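PDB 5K2M: RimK-related lysine biosynthesis protein from Thermococcus kodakarensis, which probably acts as an ATP-dependent, magnesium-requiring ligase of the RimK family (LysX subfamily) in amino-acid biosynthesis, and binds ADP. Local coordinates for residues 126-131 against 245-250. Residues are numbered along the deposited sequence; the frame is centred on the assembly and turned at random.
With ADP (adenosine-5'-diphosphate), chain O; PO4 (phosphate ion), chain P.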
ATOM      1  N   GLY A 126     -39.184  -0.039 -23.855  1.00 43.75           N
ATOM      2  CA  GLY A 126     -39.668  -1.045 -24.784  1.00 45.64           C
ATOM      3  C   GLY A 126     -39.695  -0.638 -26.251  1.00 45.35           C
ATOM      4  O   GLY A 126     -39.405   0.501 -26.598  1.00 42.55           O
ATOM      5  N   SER A 127     -40.032  -1.618 -27.089  1.00 45.73           N
ATOM      6  CA  SER A 127     -40.248  -1.458 -28.520  1.00 46.29           C
ATOM      7  C   SER A 127     -41.217  -2.549 -29.012  1.00 46.29           C
ATOM      8  O   SER A 127     -41.603  -3.444 -28.247  1.00 43.87           O
ATOM      9  CB  SER A 127     -38.910  -1.563 -29.269  1.00 47.28           C
ATOM     10  OG  SER A 127     -39.021  -1.175 -30.634  1.00 45.67           O
ATOM     11  N   TRP A 128     -41.588  -2.474 -30.292  1.00 45.67           N
ATOM     12  CA  TRP A 128     -42.463  -3.463 -30.941  1.00 46.26           C
ATOM     13  C   TRP A 128     -43.860  -3.598 -30.312  1.00 44.96           C
ATOM     14  O   TRP A 128     -44.513  -4.621 -30.487  1.00 46.59           O
ATOM     15  CB  TRP A 128     -41.792  -4.859 -30.969  1.00 47.32           C
ATOM     16  CG  TRP A 128     -40.556  -4.966 -31.796  1.00 46.82           C
ATOM     17  CD1 TRP A 128     -40.088  -4.057 -32.698  1.00 48.67           C
ATOM     18  CD2 TRP A 128     -39.650  -6.077 -31.837  1.00 47.38           C
ATOM     19  NE1 TRP A 128     -38.938  -4.524 -33.289  1.00 48.50           N
ATOM     20  CE2 TRP A 128     -38.644  -5.763 -32.781  1.00 47.45           C
ATOM     21  CE3 TRP A 128     -39.591  -7.309 -31.172  1.00 47.90           C
ATOM     22  CZ2 TRP A 128     -37.580  -6.628 -33.070  1.00 46.87           C
ATOM     23  CZ3 TRP A 128     -38.534  -8.173 -31.459  1.00 49.26           C
ATOM     24  CH2 TRP A 128     -37.541  -7.824 -32.407  1.00 47.48           C
ATOM     25  N   GLY A 129     -44.318  -2.585 -29.583  1.00 43.83           N
ATOM     26  CA  GLY A 129     -45.604  -2.661 -28.883  1.00 45.05           C
ATOM     27  C   GLY A 129     -45.649  -3.557 -27.649  1.00 45.10           C
ATOM     28  O   GLY A 129     -46.736  -3.876 -27.147  1.00 45.90           O
ATOM     29  N   ARG A 130     -44.474  -3.932 -27.151  1.00 43.26           N
ATOM     30  CA  ARG A 130     -44.310  -4.801 -25.982  1.00 43.33           C
ATOM     31  C   ARG A 130     -44.871  -4.170 -24.700  1.00 43.23           C
ATOM     32  O   ARG A 130     -44.544  -3.012 -24.372  1.00 42.80           O
ATOM     33  CB  ARG A 130     -42.807  -5.073 -25.794  1.00 45.94           C
ATOM     34  CG  ARG A 130     -42.404  -5.909 -24.585  1.00 47.29           C
ATOM     35  CD  ARG A 130     -40.918  -6.260 -24.623  1.00 47.09           C
ATOM     36  NE  ARG A 130     -40.506  -6.693 -25.960  1.00 46.87           N
ATOM     37  CZ  ARG A 130     -39.626  -6.069 -26.747  1.00 47.17           C
ATOM     38  NH1 ARG A 130     -38.993  -4.971 -26.348  1.00 46.07           N
ATOM     39  NH2 ARG A 130     -39.375  -6.561 -27.956  1.00 45.97           N
ATOM     40  N   LEU A 131     -45.709  -4.922 -23.984  1.00 42.81           N
ATOM     41  CA  LEU A 131     -46.217  -4.507 -22.661  1.00 43.10           C
ATOM     42  C   LEU A 131     -47.067  -3.214 -22.697  1.00 43.42           C
ATOM     43  O   LEU A 131     -47.289  -2.584 -21.665  1.00 47.06           O
ATOM     44  CB  LEU A 131     -45.028  -4.353 -21.684  1.00 43.97           C
ATOM     45  CG  LEU A 131     -44.779  -5.349 -20.535  1.00 46.82           C
ATOM     46  CD1 LEU A 131     -45.565  -6.641 -20.623  1.00 47.86           C
ATOM     47  CD2 LEU A 131     -43.295  -5.639 -20.385  1.00 47.78           C
ATOM     48  N   ASN A 245     -32.897   2.806 -33.288  1.00 39.63           N
ATOM     49  CA  ASN A 245     -32.382   1.667 -34.073  1.00 43.49           C
ATOM     50  C   ASN A 245     -33.439   1.237 -35.070  1.00 43.65           C
ATOM     51  O   ASN A 245     -33.968   0.134 -35.013  1.00 44.53           O
ATOM     52  CB  ASN A 245     -31.961   0.484 -33.183  1.00 46.98           C
ATOM     53  CG  ASN A 245     -31.140  -0.583 -33.946  1.00 52.95           C
ATOM     54  OD1 ASN A 245     -30.746  -0.398 -35.106  1.00 52.33           O
ATOM     55  ND2 ASN A 245     -30.882  -1.710 -33.282  1.00 55.16           N
ATOM     56  N   MET A 246     -33.745   2.145 -35.980  1.00 43.93           N
ATOM     57  CA  MET A 246     -34.848   1.982 -36.930  1.00 44.62           C
ATOM     58  C   MET A 246     -34.891   0.638 -37.672  1.00 44.37           C
ATOM     59  O   MET A 246     -33.889   0.174 -38.221  1.00 43.98           O
ATOM     60  CB  MET A 246     -34.804   3.121 -37.951  1.00 45.89           C
ATOM     61  CG  MET A 246     -33.508   3.217 -38.745  1.00 46.91           C
ATOM     62  SD  MET A 246     -33.516   4.489 -40.027  1.00 49.77           S
ATOM     63  CE  MET A 246     -33.887   5.931 -39.050  1.00 48.72           C
ATOM     64  N   GLU A 247     -36.056   0.010 -37.683  1.00 43.88           N
ATOM     65  CA  GLU A 247     -36.342  -1.006 -38.688  1.00 46.27           C
ATOM     66  C   GLU A 247     -37.087  -0.309 -39.818  1.00 45.81           C
ATOM     67  O   GLU A 247     -37.761   0.709 -39.600  1.00 46.07           O
ATOM     68  CB  GLU A 247     -37.136  -2.182 -38.102  1.00 49.22           C
ATOM     69  CG  GLU A 247     -36.279  -3.203 -37.345  1.00 50.20           C
ATOM     70  CD  GLU A 247     -37.110  -4.302 -36.701  1.00 51.13           C
ATOM     71  OE1 GLU A 247     -37.984  -3.970 -35.891  1.00 51.91           O
ATOM     72  OE2 GLU A 247     -36.895  -5.499 -36.991  1.00 52.92           O
ATOM     73  N   PHE A 248     -36.941  -0.830 -41.032  1.00 45.26           N
ATOM     74  CA  PHE A 248     -37.480  -0.161 -42.215  1.00 43.53           C
ATOM     75  C   PHE A 248     -37.756  -1.044 -43.431  1.00 44.77           C
ATOM     76  O   PHE A 248     -38.118  -0.522 -44.490  1.00 44.98           O
ATOM     77  CB  PHE A 248     -36.542   0.996 -42.620  1.00 43.17           C
ATOM     78  CG  PHE A 248     -35.117   0.577 -42.866  1.00 42.43           C
ATOM     79  CD1 PHE A 248     -34.740   0.001 -44.075  1.00 42.48           C
ATOM     80  CD2 PHE A 248     -34.142   0.781 -41.895  1.00 41.57           C
ATOM     81  CE1 PHE A 248     -33.427  -0.384 -44.299  1.00 41.56           C
ATOM     82  CE2 PHE A 248     -32.830   0.410 -42.114  1.00 40.55           C
ATOM     83  CZ  PHE A 248     -32.468  -0.176 -43.315  1.00 41.94           C
ATOM     84  N   LYS A 249     -37.627  -2.364 -43.297  1.00 44.99           N
ATOM     85  CA  LYS A 249     -37.744  -3.226 -44.463  1.00 46.95           C
ATOM     86  C   LYS A 249     -39.123  -3.125 -45.113  1.00 46.78           C
ATOM     87  O   LYS A 249     -39.223  -3.168 -46.341  1.00 46.95           O
ATOM     88  CB  LYS A 249     -37.390  -4.685 -44.146  1.00 49.22           C
ATOM     89  CG  LYS A 249     -38.397  -5.447 -43.299  1.00 52.02           C
ATOM     90  CD  LYS A 249     -37.905  -6.862 -43.035  1.00 53.07           C
ATOM     91  CE  LYS A 249     -38.932  -7.682 -42.269  1.00 56.43           C
ATOM     92  NZ  LYS A 249     -39.161  -7.166 -40.886  1.00 58.18           N
ATOM     93  N   ASN A 250     -40.175  -2.991 -44.307  1.00 46.19           N
ATOM     94  CA  ASN A 250     -41.521  -2.830 -44.863  1.00 46.16           C
ATOM     95  C   ASN A 250     -41.708  -1.420 -45.415  1.00 45.71           C
ATOM     96  O   ASN A 250     -42.338  -1.242 -46.462  1.00 45.11           O
ATOM     97  CB  ASN A 250     -42.612  -3.154 -43.833  1.00 46.11           C
ATOM     98  CG  ASN A 250     -42.534  -4.588 -43.330  1.00 46.84           C
ATOM     99  OD1 ASN A 250     -42.662  -5.552 -44.103  1.00 45.43           O
ATOM    100  ND2 ASN A 250     -42.325  -4.741 -42.035  1.00 46.43           N
TER
HETATM  101  PB  ADP O 301     -43.249   0.957 -29.018  1.00 39.40           P
HETATM  102  O1B ADP O 301     -43.635   0.948 -30.472  1.00 38.60           O
HETATM  103  O2B ADP O 301     -43.465  -0.359 -28.311  1.00 35.17           O
HETATM  104  O3B ADP O 301     -41.885   1.523 -28.713  1.00 37.34           O
HETATM  105  PA  ADP O 301     -45.336   2.964 -28.964  1.00 36.71           P
HETATM  106  O1A ADP O 301     -44.879   3.371 -30.351  1.00 38.17           O
HETATM  107  O2A ADP O 301     -45.579   4.085 -28.007  1.00 32.63           O
HETATM  108  O3A ADP O 301     -44.323   1.921 -28.283  1.00 36.49           O
HETATM  109  O5' ADP O 301     -46.685   2.105 -29.077  1.00 33.36           O
HETATM  110  C5' ADP O 301     -46.841   1.095 -30.048  1.00 32.34           C
HETATM  111  C4' ADP O 301     -48.129   1.319 -30.822  1.00 33.10           C
HETATM  112  O4' ADP O 301     -49.240   1.279 -29.920  1.00 31.75           O
HETATM  113  C3' ADP O 301     -48.217   2.648 -31.556  1.00 32.87           C
HETATM  114  O3' ADP O 301     -47.670   2.565 -32.881  1.00 32.72           O
HETATM  115  C2' ADP O 301     -49.715   2.889 -31.563  1.00 31.13           C
HETATM  116  O2' ADP O 301     -50.365   2.184 -32.618  1.00 30.90           O
HETATM  117  C1' ADP O 301     -50.191   2.279 -30.266  1.00 31.29           C
HETATM  118  N9  ADP O 301     -50.229   3.299 -29.208  1.00 31.00           N
HETATM  119  C8  ADP O 301     -49.231   3.606 -28.354  1.00 31.58           C
HETATM  120  N7  ADP O 301     -49.581   4.600 -27.518  1.00 31.45           N
HETATM  121  C5  ADP O 301     -50.835   4.951 -27.856  1.00 30.78           C
HETATM  122  C6  ADP O 301     -51.818   5.918 -27.369  1.00 29.16           C
HETATM  123  N6  ADP O 301     -51.517   6.740 -26.341  1.00 28.90           N
HETATM  124  N1  ADP O 301     -53.014   5.952 -27.989  1.00 28.90           N
HETATM  125  C2  ADP O 301     -53.324   5.144 -29.012  1.00 29.36           C
HETATM  126  N3  ADP O 301     -52.485   4.236 -29.511  1.00 29.48           N
HETATM  127  C4  ADP O 301     -51.255   4.096 -28.976  1.00 30.68           C
HETATM  128  P   PO4 P 302     -41.218   0.659 -32.688  1.00 39.49           P
HETATM  129  O1  PO4 P 302     -42.460   1.494 -32.896  1.00 40.05           O
HETATM  130  O2  PO4 P 302     -41.482  -0.813 -32.970  1.00 43.35           O
HETATM  131  O3  PO4 P 302     -40.161   1.164 -33.639  1.00 43.04           O
HETATM  132  O4  PO4 P 302     -40.752   0.761 -31.267  1.00 44.32           O
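Over the nucleotide phosphates of this ATP-grasp fold lies the loop between strands 119-122 and 133-135, and Trp128 joins it to Glu247, just ahead of helix 249-255. The evidence is a single side-chain bond: indole NE1 of Trp128 donates a hydrogen bond to Glu247 OE1 at 2.8 Å, with an N-H...O angle of 143°. The bond is bent, in part because OE1, at the ring edge, lies 24° out of the indole plane. NE1 meets OE1 on the syn side, but tilted out of the carboxylate plane. The backbones stay well apart, the CA atoms of Trp128 and Glu247 being 10.2 Å from each other, so both side chains are needed to span the distance. Glu247 does so with its chain extended beyond CG, while its other oxygen, OE2, forms a salt bridge with Arg11.

A type I' turn from Ser127 to Arg130, closed by Arg130 N to Ser127 O at 3.1 Å, directs successive groups to ADP and to a phosphate ion probably from the crystallisation liquor. Gly129 N bonds O2B of ADP at 2.7 Å, and Trp128 N reaches O2 of the phosphate ion at 3.2 Å. Ser127 OG, swung anti to its own nitrogen (chi1 -169°), donates to O4 of the phosphate ion at 2.7 Å. The ion's O2 also lies in the indole plane, 3.5 Å from Trp128 CD1.

A phenylalanine in place of Trp128 has no N-H to offer, and would probably leave Glu247 OE1 without this partner and the turn less firmly tied to 245-250. With OE1 engaged by the indole N-H and OE2 by Arg11, the carboxylate is probably held in orientation, and through it the phosphate-facing turn is linked to the chain ahead of helix 249-255 and to Arg11.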